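Local coordinates for probable porin (Pseudomonas aeruginosa, PDB 2Y0H), which probably forms a channel of the OprD family through which small solutes cross the bacterial outer membrane, at residues A[148-153]-A[176-181]; A[128-133]-A[275-280]; A[215-220]-A[252-257]. All blocks are in the same frame, centred on the assembly; numbering follows the deposited sequence.

All three interactions belong to one closed antiparallel barrel of 18 strands. Interaction 1 joins two neighbouring wall strands, 143-154 and 178-186. Interaction 2 lies beside it, with centres about 8 Å apart: strand 129-137 is the next neighbour of 143-154, and here it meets a loop folded in from between strands 259-269 and 300-309. The backbone bond from Trp151 N to Asp131 O makes the two continuous, coupling the wall to an inward loop that probably shapes the pore. Interaction 3, centred about 38 Å from interaction 1 and across the chain's centre, joins turns at the ends of strands 204-216 and 244-256. Interactions 1 and 3 follow in series inside the span closed by interaction 2.

Interaction 1: A[148-153]-A[176-181]; sequences GQLWKS and DEFNLA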
loop_
_atom_site.group_PDB
_atom_site.type_symbol
_atom_site.label_atom_id
_atom_site.label_comp_id
_atom_site.label_asym_id
_atom_site.label_seq_id
_atom_site.Cartn_x
_atom_site.Cartn_y
_atom_site.Cartn_z
ATOM N N GLY A 148 9.191 0.798 15.532
ATOM C CA GLY A 148 7.847 1.248 15.799
ATOM C C GLY A 148 6.975 0.215 16.477
ATOM O O GLY A 148 7.285 -0.971 16.516
ATOM N N GLN A 149 5.870 0.685 17.030
ATOM C CA GLN A 149 4.869 -0.217 17.532
ATOM C C GLN A 149 3.516 0.353 17.166
ATOM O O GLN A 149 3.247 1.530 17.411
ATOM C CB GLN A 149 5.000 -0.362 19.041
ATOM C CG GLN A 149 4.104 -1.438 19.654
ATOM C CD GLN A 149 4.230 -1.474 21.169
ATOM O OE1 GLN A 149 3.715 -0.596 21.851
ATOM N NE2 GLN A 149 4.942 -2.470 21.696
ATOM N N LEU A 150 2.671 -0.479 16.572
ATOM C CA LEU A 150 1.288 -0.096 16.275
ATOM C C LEU A 150 0.352 -0.819 17.242
ATOM O O LEU A 150 0.562 -2.011 17.543
ATOM C CB LEU A 150 0.935 -0.456 14.826
ATOM C CG LEU A 150 1.955 -0.053 13.759
ATOM C CD1 LEU A 150 1.444 -0.482 12.401
ATOM C CD2 LEU A 150 2.220 1.462 13.789
ATOM N N TRP A 151 -0.670 -0.105 17.721
ATOM C CA TRP A 151 -1.573 -0.641 18.735
ATOM C C TRP A 151 -2.962 -0.889 18.165
ATOM O O TRP A 151 -3.677 -1.778 18.628
ATOM C CB TRP A 151 -1.672 0.288 19.949
ATOM C CG TRP A 151 -0.367 0.896 20.340
ATOM C CD1 TRP A 151 0.790 0.233 20.637
ATOM C CD2 TRP A 151 -0.078 2.293 20.482
ATOM N NE1 TRP A 151 1.784 1.133 20.944
ATOM C CE2 TRP A 151 1.278 2.404 20.853
ATOM C CE3 TRP A 151 -0.832 3.460 20.322
ATOM C CZ2 TRP A 151 1.899 3.632 21.061
ATOM C CZ3 TRP A 151 -0.213 4.681 20.541
ATOM C CH2 TRP A 151 1.136 4.755 20.909
ATOM N N LYS A 152 -3.353 -0.106 17.165
ATOM C CA LYS A 152 -4.645 -0.335 16.515
ATOM C C LYS A 152 -4.721 0.074 15.062
ATOM O O LYS A 152 -4.026 0.980 14.613
ATOM C CB LYS A 152 -5.809 0.300 17.286
ATOM C CG LYS A 152 -5.517 1.620 17.952
ATOM C CD LYS A 152 -6.817 2.278 18.415
ATOM C CE LYS A 152 -7.667 1.328 19.255
ATOM N NZ LYS A 152 -7.020 0.988 20.553
ATOM N N SER A 153 -5.607 -0.613 14.353
ATOM C CA SER A 153 -5.867 -0.391 12.949
ATOM C C SER A 153 -7.282 0.169 12.810
ATOM O O SER A 153 -8.203 -0.338 13.444
ATOM C CB SER A 153 -5.751 -1.722 12.193
ATOM O OG SER A 153 -6.151 -1.593 10.833
ATOM N N ASP A 176 -3.046 -6.456 20.370
ATOM C CA ASP A 176 -2.975 -5.000 20.323
ATOM C C ASP A 176 -1.545 -4.498 20.141
ATOM O O ASP A 176 -1.243 -3.339 20.407
ATOM C CB ASP A 176 -3.614 -4.370 21.562
ATOM C CG ASP A 176 -2.954 -4.814 22.868
ATOM O OD1 ASP A 176 -1.923 -5.534 22.842
ATOM O OD2 ASP A 176 -3.474 -4.417 23.934
ATOM N N GLU A 177 -0.669 -5.371 19.670
ATOM C CA GLU A 177 0.738 -5.027 19.608
ATOM C C GLU A 177 1.438 -5.542 18.345
ATOM O O GLU A 177 1.707 -6.732 18.199
ATOM C CB GLU A 177 1.451 -5.515 20.875
ATOM C CG GLU A 177 2.956 -5.345 20.862
ATOM C CD GLU A 177 3.592 -5.715 22.196
ATOM O OE1 GLU A 177 2.875 -5.735 23.224
ATOM O OE2 GLU A 177 4.809 -5.979 22.210
ATOM N N PHE A 178 1.717 -4.623 17.431
ATOM C CA PHE A 178 2.488 -4.942 16.242
ATOM C C PHE A 178 3.828 -4.239 16.325
ATOM O O PHE A 178 3.902 -3.010 16.308
ATOM C CB PHE A 178 1.752 -4.509 14.977
ATOM C CG PHE A 178 2.496 -4.834 13.712
ATOM C CD1 PHE A 178 2.603 -6.144 13.282
ATOM C CD2 PHE A 178 3.106 -3.836 12.966
ATOM C CE1 PHE A 178 3.287 -6.458 12.123
ATOM C CE2 PHE A 178 3.787 -4.153 11.799
ATOM C CZ PHE A 178 3.877 -5.464 11.386
ATOM N N ASN A 179 4.887 -5.020 16.437
ATOM C CA ASN A 179 6.221 -4.461 16.558
ATOM C C ASN A 179 6.952 -4.519 15.234
ATOM O O ASN A 179 6.901 -5.532 14.528
ATOM C CB ASN A 179 7.008 -5.212 17.633
ATOM C CG ASN A 179 6.427 -5.008 19.027
ATOM O OD1 ASN A 179 6.093 -3.882 19.413
ATOM N ND2 ASN A 179 6.303 -6.097 19.788
ATOM N N LEU A 180 7.638 -3.432 14.893
ATOM C CA LEU A 180 8.383 -3.384 13.635
ATOM C C LEU A 180 9.748 -2.711 13.799
ATOM O O LEU A 180 9.911 -1.781 14.589
ATOM C CB LEU A 180 7.556 -2.675 12.557
ATOM C CG LEU A 180 7.193 -1.197 12.761
ATOM C CD1 LEU A 180 8.284 -0.274 12.205
ATOM C CD2 LEU A 180 5.843 -0.882 12.101
ATOM N N ALA A 181 10.730 -3.194 13.054
ATOM C CA ALA A 181 12.060 -2.608 13.082
ATOM C C ALA A 181 12.667 -2.820 11.713
ATOM O O ALA A 181 12.451 -3.864 11.095
ATOM C CB ALA A 181 12.919 -3.254 14.159
#
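Two adjacent antiparallel strands of the barrel wall are joined where Leu150 faces Phe178 and Gly148 faces Leu180 as hydrogen-bonded pairs. Leu150 N donates to Phe178 O at 2.8 Å, and Phe178 N returns a bond to Leu150 O at 2.9 Å. Between these pairs, Gln149 and Asn179 form a non-hydrogen-bonded pair; Gln149 CG stands anti to the backbone N (chi1 -172°), and the chain extends beside Asn179. Gln149 NE2 binds Asn179 OD1 at 2.9 Å, in the plane of its own amide and on a lone pair of the acceptor. Gln149 OE1 accepts a hydrogen bond from Trp151 NE1 at 2.7 Å through an in-plane lone pair, bent to 139° at the hydrogen, so the two bonds fix the amide's rotation. Asn179 ND2 donates to Glu177 OE2 at 2.8 Å, on the anti lone pair, and also to Gln199 OE1. This polar row appears to face outward from the porin barrel, since Trp151 touches a bound detergent. On the other face of the sheet, Leu150 and Leu180 pack against strand 111-115, Phe178 against Leu277. Leu150 CD1 approaches the Phe178 ring obliquely, 3.8 Å from CD2. Trp151 and Lys152 both face Asp131, a classic beta bulge.

Interaction 2: A[128-133]-A[275-280]; sequences QTFDGA and PVLNGY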
loop_
_atom_site.group_PDB
_atom_site.type_symbol
_atom_site.label_atom_id
_atom_site.label_comp_id
_atom_site.label_asym_id
_atom_site.label_seq_id
_atom_site.Cartn_x
_atom_site.Cartn_y
_atom_site.Cartn_z
ATOM N N GLN A 128 -6.436 3.961 5.265
ATOM C CA GLN A 128 -6.377 3.216 6.511
ATOM C C GLN A 128 -5.395 3.932 7.441
ATOM O O GLN A 128 -4.370 4.433 6.989
ATOM C CB GLN A 128 -5.876 1.801 6.229
ATOM C CG GLN A 128 -5.412 1.018 7.436
ATOM C CD GLN A 128 -4.852 -0.364 7.050
ATOM O OE1 GLN A 128 -4.225 -0.522 6.001
ATOM N NE2 GLN A 128 -5.096 -1.361 7.888
ATOM N N THR A 129 -5.697 3.984 8.732
ATOM C CA THR A 129 -4.757 4.568 9.687
ATOM C C THR A 129 -4.440 3.588 10.799
ATOM O O THR A 129 -5.172 2.622 11.022
ATOM C CB THR A 129 -5.309 5.856 10.334
ATOM O OG1 THR A 129 -6.481 5.544 11.089
ATOM C CG2 THR A 129 -5.655 6.905 9.272
ATOM N N PHE A 130 -3.340 3.841 11.497
ATOM C CA PHE A 130 -2.956 3.048 12.659
ATOM C C PHE A 130 -2.703 4.023 13.813
ATOM O O PHE A 130 -2.364 5.185 13.581
ATOM C CB PHE A 130 -1.672 2.250 12.373
ATOM C CG PHE A 130 -1.849 1.106 11.403
ATOM C CD1 PHE A 130 -1.835 1.326 10.028
ATOM C CD2 PHE A 130 -2.011 -0.195 11.869
ATOM C CE1 PHE A 130 -2.010 0.283 9.148
ATOM C CE2 PHE A 130 -2.173 -1.247 10.984
ATOM C CZ PHE A 130 -2.173 -1.008 9.619
ATOM N N ASP A 131 -2.876 3.565 15.052
ATOM C CA ASP A 131 -2.328 4.301 16.189
ATOM C C ASP A 131 -1.075 3.575 16.633
ATOM O O ASP A 131 -1.075 2.347 16.761
ATOM C CB ASP A 131 -3.308 4.385 17.356
ATOM C CG ASP A 131 -4.559 5.171 17.015
ATOM O OD1 ASP A 131 -4.508 6.006 16.090
ATOM O OD2 ASP A 131 -5.591 4.949 17.677
ATOM N N GLY A 132 -0.008 4.332 16.859
ATOM C CA GLY A 132 1.231 3.760 17.335
ATOM C C GLY A 132 2.309 4.780 17.621
ATOM O O GLY A 132 2.068 5.988 17.727
ATOM N N ALA A 133 3.520 4.275 17.769
ATOM C CA ALA A 133 4.681 5.123 17.949
ATOM C C ALA A 133 5.733 4.675 16.936
ATOM O O ALA A 133 6.026 3.482 16.826
ATOM C CB ALA A 133 5.196 5.013 19.369
ATOM N N PRO A 275 0.727 -13.442 4.874
ATOM C CA PRO A 275 0.092 -12.709 5.980
ATOM C C PRO A 275 0.221 -11.196 5.829
ATOM O O PRO A 275 1.334 -10.686 5.654
ATOM C CB PRO A 275 0.878 -13.176 7.208
ATOM C CG PRO A 275 1.575 -14.454 6.766
ATOM C CD PRO A 275 1.875 -14.245 5.328
ATOM N N VAL A 276 -0.914 -10.501 5.865
ATOM C CA VAL A 276 -0.938 -9.050 6.034
ATOM C C VAL A 276 -1.845 -8.720 7.196
ATOM O O VAL A 276 -2.733 -9.511 7.532
ATOM C CB VAL A 276 -1.454 -8.314 4.771
ATOM C CG1 VAL A 276 -0.388 -8.301 3.693
ATOM C CG2 VAL A 276 -2.745 -8.963 4.245
ATOM N N LEU A 277 -1.629 -7.555 7.806
ATOM C CA LEU A 277 -2.530 -7.047 8.841
ATOM C C LEU A 277 -3.946 -6.827 8.294
ATOM O O LEU A 277 -4.121 -6.450 7.132
ATOM C CB LEU A 277 -1.993 -5.737 9.429
ATOM C CG LEU A 277 -0.659 -5.846 10.179
ATOM C CD1 LEU A 277 -0.121 -4.472 10.581
ATOM C CD2 LEU A 277 -0.813 -6.746 11.402
ATOM N N ASN A 278 -4.947 -7.057 9.139
ATOM C CA ASN A 278 -6.348 -6.857 8.766
ATOM C C ASN A 278 -6.627 -5.399 8.396
ATOM O O ASN A 278 -5.856 -4.501 8.737
ATOM C CB ASN A 278 -7.247 -7.223 9.942
ATOM C CG ASN A 278 -7.041 -6.291 11.104
ATOM O OD1 ASN A 278 -5.983 -6.302 11.738
ATOM N ND2 ASN A 278 -8.016 -5.423 11.351
ATOM N N GLY A 279 -7.745 -5.170 7.714
ATOM C CA GLY A 279 -8.137 -3.831 7.304
ATOM C C GLY A 279 -7.712 -3.526 5.877
ATOM O O GLY A 279 -7.512 -2.374 5.511
ATOM N N TYR A 280 -7.563 -4.566 5.071
ATOM C CA TYR A 280 -7.143 -4.407 3.677
ATOM C C TYR A 280 -5.793 -3.693 3.520
ATOM O O TYR A 280 -5.537 -3.014 2.528
ATOM C CB TYR A 280 -8.236 -3.705 2.860
ATOM C CG TYR A 280 -9.517 -4.512 2.765
ATOM C CD1 TYR A 280 -9.598 -5.629 1.933
ATOM C CD2 TYR A 280 -10.638 -4.166 3.513
ATOM C CE1 TYR A 280 -10.763 -6.372 1.838
ATOM C CE2 TYR A 280 -11.810 -4.903 3.428
ATOM C CZ TYR A 280 -11.866 -6.005 2.588
ATOM O OH TYR A 280 -13.028 -6.741 2.501
#
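Gln128, just before strand 129-137, and Phe130 within it reach Asn278 and Leu277 of a long loop folded into the OprD-family barrel, consistent with the inward loops that narrow the pore in this family. The Gln128 chain is fully stretched, with CG anti to the backbone N (chi1 164°) and an extended run beyond it, and its amide comes up against the loop backbone. Gln128 NE2 makes a weak hydrogen bond to Asn278 O at 3.3 Å, bent to 123° at the hydrogen, and lies 3.5 Å from Gly279 O. The amide is gripped more firmly by other residues: NE2 also bonds Thr281 OG1 and Ser153 OG, while OE1 takes the backbone N of Asp121. The buried amide therefore links the wall, the loop and the segment before the strand. The backbone of Gly279 leaves no place for a side chain, which would run into Gln128 NE2 and the carbonyl oxygen of Asn278; its CA passes 4.0 Å from Gln128 NE2. On the loop side, Asn278 OD1 accepts from Tyr165 N, a partner outside this contact. The apolar half of the contact is small. Phe130 has CG anti to its carbonyl carbon (chi1 -71°), and its ring meets Leu277, whose side chain crosses it obliquely. Leu277 CD1 supplies the touch, 3.8 Å from Phe130 CE2 and 4.1 Å from Phe130 CZ.

Interaction 3: A[215-220]-A[252-257]; sequences LPLGEG and LTLRAG
Gly220 O is gripped from two sources on the opposing segment: Gly257 N donates a hydrogen bond to it at 2.8 Å, and Ala256 CA lies 3.1 Å away in a CA-H...O contact. The N-H...O angle of the first is 155°, with the donor tilted 21° from the carbonyl plane. The same oxygen comes within 3.3 Å of Arg255 O, a pairing of two acceptors that adds nothing attractive. Both glycines have positive phi, backbone shapes that glycine accommodates readily and that let each chain turn at this point. Farther along, the two segments touch through leucine methyls. Leu217 CD1 and Leu254 CD1 are 4.1 Å apart, and the side chains cross at about a right angle; Leu254 has CG anti to the backbone N (chi1 -179°), and its CD1 makes the touch. Leu217 also touches a bound detergent molecule, which suggests that this light apolar contact lies on the outer, lipid-facing side of the barrel. Arg255, by contrast, rests on Ser222 of the strand between. The leucine touch reaches across the start of strand 221-234, while the Gly257-Gly220 bond extends the pairing of 221-234 with 244-256 beyond its end; Gly257 begins the short turn leading to 259-269, so the turns after 204-216 and after 244-256 meet at the same end of the barrel.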
loop_
_atom_site.group_PDB
_atom_site.type_symbol
_atom_site.label_atom_id
_atom_site.label_comp_id
_atom_site.label_asym_id
_atom_site.label_seq_id
_atom_site.Cartn_x
_atom_site.Cartn_y
_atom_site.Cartn_z
ATOM N N LEU A 215 19.849 0.072 -13.040
ATOM C CA LEU A 215 20.952 0.010 -13.984
ATOM C C LEU A 215 20.669 0.978 -15.130
ATOM O O LEU A 215 19.720 0.779 -15.885
ATOM C CB LEU A 215 21.096 -1.421 -14.533
ATOM C CG LEU A 215 22.118 -1.668 -15.658
ATOM C CD1 LEU A 215 23.551 -1.582 -15.124
ATOM C CD2 LEU A 215 21.903 -3.011 -16.368
ATOM N N PRO A 216 21.488 2.033 -15.269
ATOM C CA PRO A 216 21.342 2.948 -16.415
ATOM C C PRO A 216 21.771 2.248 -17.707
ATOM O O PRO A 216 22.699 1.455 -17.689
ATOM C CB PRO A 216 22.311 4.093 -16.086
ATOM C CG PRO A 216 22.668 3.913 -14.620
ATOM C CD PRO A 216 22.591 2.433 -14.381
ATOM N N LEU A 217 21.078 2.514 -18.805
ATOM C CA LEU A 217 21.343 1.802 -20.047
ATOM C C LEU A 217 21.415 2.746 -21.248
ATOM O O LEU A 217 21.157 2.338 -22.376
ATOM C CB LEU A 217 20.272 0.730 -20.281
ATOM C CG LEU A 217 20.304 -0.522 -19.398
ATOM C CD1 LEU A 217 19.066 -1.374 -19.615
ATOM C CD2 LEU A 217 21.567 -1.331 -19.646
ATOM N N GLY A 218 21.760 4.006 -20.997
ATOM C CA GLY A 218 21.782 5.025 -22.032
ATOM C C GLY A 218 20.704 6.067 -21.774
ATOM O O GLY A 218 19.894 5.916 -20.855
ATOM N N GLU A 219 20.683 7.124 -22.581
ATOM C CA GLU A 219 19.768 8.230 -22.339
ATOM C C GLU A 219 18.308 7.801 -22.406
ATOM O O GLU A 219 17.846 7.273 -23.416
ATOM C CB GLU A 219 20.036 9.393 -23.298
ATOM C CG GLU A 219 21.206 10.281 -22.881
ATOM C CD GLU A 219 20.964 11.015 -21.563
ATOM O OE1 GLU A 219 20.656 10.352 -20.544
ATOM O OE2 GLU A 219 21.096 12.260 -21.543
ATOM N N GLY A 220 17.587 8.031 -21.312
ATOM C CA GLY A 220 16.187 7.661 -21.240
ATOM C C GLY A 220 15.951 6.178 -21.002
ATOM O O GLY A 220 14.813 5.731 -21.045
ATOM N N LEU A 252 10.790 -6.495 -12.588
ATOM C CA LEU A 252 11.805 -5.956 -13.495
ATOM C C LEU A 252 11.157 -4.943 -14.432
ATOM O O LEU A 252 10.234 -5.277 -15.173
ATOM C CB LEU A 252 12.415 -7.072 -14.338
ATOM C CG LEU A 252 13.767 -7.647 -13.924
ATOM C CD1 LEU A 252 14.861 -6.635 -14.192
ATOM C CD2 LEU A 252 13.747 -8.058 -12.446
ATOM N N THR A 253 11.639 -3.708 -14.409
ATOM C CA THR A 253 11.006 -2.653 -15.191
ATOM C C THR A 253 12.022 -1.986 -16.105
ATOM O O THR A 253 13.053 -1.470 -15.660
ATOM C CB THR A 253 10.329 -1.594 -14.288
ATOM O OG1 THR A 253 9.358 -2.231 -13.453
ATOM C CG2 THR A 253 9.621 -0.542 -15.126
ATOM N N LEU A 254 11.742 -2.033 -17.398
ATOM C CA LEU A 254 12.581 -1.352 -18.370
ATOM C C LEU A 254 11.934 -0.020 -18.708
ATOM O O LEU A 254 10.846 0.029 -19.286
ATOM C CB LEU A 254 12.732 -2.207 -19.617
ATOM C CG LEU A 254 13.597 -1.664 -20.757
ATOM C CD1 LEU A 254 15.013 -1.421 -20.281
ATOM C CD2 LEU A 254 13.577 -2.633 -21.937
ATOM N N ARG A 255 12.593 1.063 -18.317
ATOM C CA ARG A 255 12.105 2.403 -18.613
ATOM C C ARG A 255 12.772 2.872 -19.899
ATOM O O ARG A 255 13.987 2.710 -20.060
ATOM C CB ARG A 255 12.436 3.341 -17.449
ATOM C CG ARG A 255 12.080 4.794 -17.682
ATOM C CD ARG A 255 10.585 4.973 -17.856
ATOM N NE ARG A 255 10.241 6.368 -18.101
ATOM C CZ ARG A 255 9.010 6.794 -18.367
ATOM N NH1 ARG A 255 8.014 5.920 -18.413
ATOM N NH2 ARG A 255 8.772 8.089 -18.577
ATOM N N ALA A 256 11.985 3.428 -20.823
ATOM C CA ALA A 256 12.532 3.895 -22.106
ATOM C C ALA A 256 11.833 5.151 -22.586
ATOM O O ALA A 256 10.725 5.082 -23.100
ATOM C CB ALA A 256 12.431 2.801 -23.170
ATOM N N GLY A 257 12.486 6.296 -22.429
ATOM C CA GLY A 257 11.849 7.571 -22.712
ATOM C C GLY A 257 10.540 7.703 -21.953
ATOM O O GLY A 257 10.522 7.687 -20.723
#